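COG3291: FOG: PKD repeat (Clostridium thermocellum, PDB 1WMX) binds carbohydrate as the family 30 module of CelJ, a large multidomain protein that probably degrades cellulose. Local coordinates at residues Gly149-Pro152 with Ser153-Thr156. Residues are numbered along the deposited sequence; the frame is centred on the assembly and turned at random.
Sequences GFDP and SSVT
The carboxylate of Asp151 receives three hydrogen bonds from the two serines that follow it. Ser153 supplies two of them, both to OD1 and both from the same face of the carboxylate: the hydroxyl OG sits 2.6 Å from Asp151 OD1 on its syn side, somewhat tilted from the plane, while Ser153 N, 3.0 Å from Asp151 OD1, comes from well above it. The other oxygen, Asp151 OD2, takes Ser154 OG at 3.0 Å, again from high over the plane. With CG anti to its own backbone N (chi1 179°), Asp151 swings the carboxylate forward along the chain to meet these donors. Three donors on one carboxylate would probably favour its charged form. The backbone closes the same loop, since Ser154 N donates to Asp151 O over 2.8 Å in a nearly straight N-H···O bond of 162°. Asp151-Ser154 is thus a type I beta turn with an Asx turn laid over its first three residues. It delivers the chain from the loop after helix 140-143 into strand 155-161, the middle strand of a five-stranded antiparallel sheet in this carbohydrate-binding module. Strand 101-106 also meets the turn, through Asp106, whose OD1 accepts the backbone N-H of Asp151. Apolar packing follows where Val155 meets Phe150. Val155 places CG2 beside its own backbone N, where the methyl lies 3.5 Å from Pro152 O and 3.8 Å from Phe150 CZ, slanting onto the far end of the ring. Phe104 touches both of these apolar side chains, and Met144 packs against Phe150.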
loop_
_atom_site.group_PDB
_atom_site.type_symbol
_atom_site.label_atom_id
_atom_site.label_comp_id
_atom_site.label_asym_id
_atom_site.label_seq_id
_atom_site.Cartn_x
_atom_site.Cartn_y
_atom_site.Cartn_z
ATOM N N GLY B 149 10.066 -3.743 6.609
ATOM C CA GLY B 149 10.474 -2.658 5.660
ATOM C C GLY B 149 10.156 -1.186 6.033
ATOM O O GLY B 149 10.888 -0.267 5.657
ATOM N N PHE B 150 9.091 -0.925 6.746
ATOM C CA PHE B 150 8.728 0.480 7.078
ATOM C C PHE B 150 9.918 1.232 7.700
ATOM O O PHE B 150 10.636 0.708 8.559
ATOM C CB PHE B 150 7.565 0.512 8.054
ATOM C CG PHE B 150 6.988 1.913 8.247
ATOM C CD1 PHE B 150 6.239 2.514 7.226
ATOM C CD2 PHE B 150 7.213 2.593 9.444
ATOM C CE1 PHE B 150 5.710 3.798 7.412
ATOM C CE2 PHE B 150 6.687 3.876 9.628
ATOM C CZ PHE B 150 5.935 4.479 8.613
ATOM N N ASP B 151 10.114 2.500 7.254
ATOM C CA ASP B 151 11.200 3.342 7.742
ATOM C C ASP B 151 10.664 4.609 8.415
ATOM O O ASP B 151 10.394 5.616 7.752
ATOM C CB ASP B 151 12.125 3.716 6.578
ATOM C CG ASP B 151 13.271 4.624 7.004
ATOM O OD1 ASP B 151 13.406 4.870 8.221
ATOM O OD2 ASP B 151 14.037 5.084 6.121
ATOM N N PRO B 152 10.506 4.577 9.750
ATOM C CA PRO B 152 9.995 5.739 10.487
ATOM C C PRO B 152 10.774 7.045 10.324
ATOM O O PRO B 152 10.299 8.110 10.724
ATOM C CB PRO B 152 9.943 5.240 11.938
ATOM C CG PRO B 152 10.956 4.123 11.961
ATOM C CD PRO B 152 10.714 3.434 10.655
ATOM N N SER B 153 11.958 6.981 9.730
ATOM C CA SER B 153 12.733 8.194 9.515
ATOM C C SER B 153 12.328 8.841 8.184
ATOM O O SER B 153 12.774 9.945 7.868
ATOM C CB SER B 153 14.233 7.879 9.480
ATOM O OG SER B 153 14.573 7.193 8.278
ATOM N N SER B 154 11.493 8.154 7.403
ATOM C CA SER B 154 11.062 8.667 6.093
ATOM C C SER B 154 9.548 8.693 5.879
ATOM O O SER B 154 9.069 8.346 4.801
ATOM C CB SER B 154 11.681 7.831 4.976
ATOM O OG SER B 154 13.081 7.716 5.129
ATOM N N VAL B 155 8.807 9.125 6.892
ATOM C CA VAL B 155 7.351 9.170 6.833
ATOM C C VAL B 155 6.796 10.359 6.050
ATOM O O VAL B 155 7.227 11.506 6.248
ATOM C CB VAL B 155 6.752 9.206 8.258
ATOM C CG1 VAL B 155 5.229 9.232 8.190
ATOM C CG2 VAL B 155 7.252 8.009 9.061
ATOM N N THR B 156 5.828 10.086 5.173
ATOM C CA THR B 156 5.224 11.163 4.385
ATOM C C THR B 156 3.795 11.489 4.768
ATOM O O THR B 156 3.433 12.653 4.835
ATOM C CB THR B 156 5.195 10.854 2.858
ATOM O OG1 THR B 156 4.438 9.657 2.626
ATOM C CG2 THR B 156 6.601 10.715 2.308
#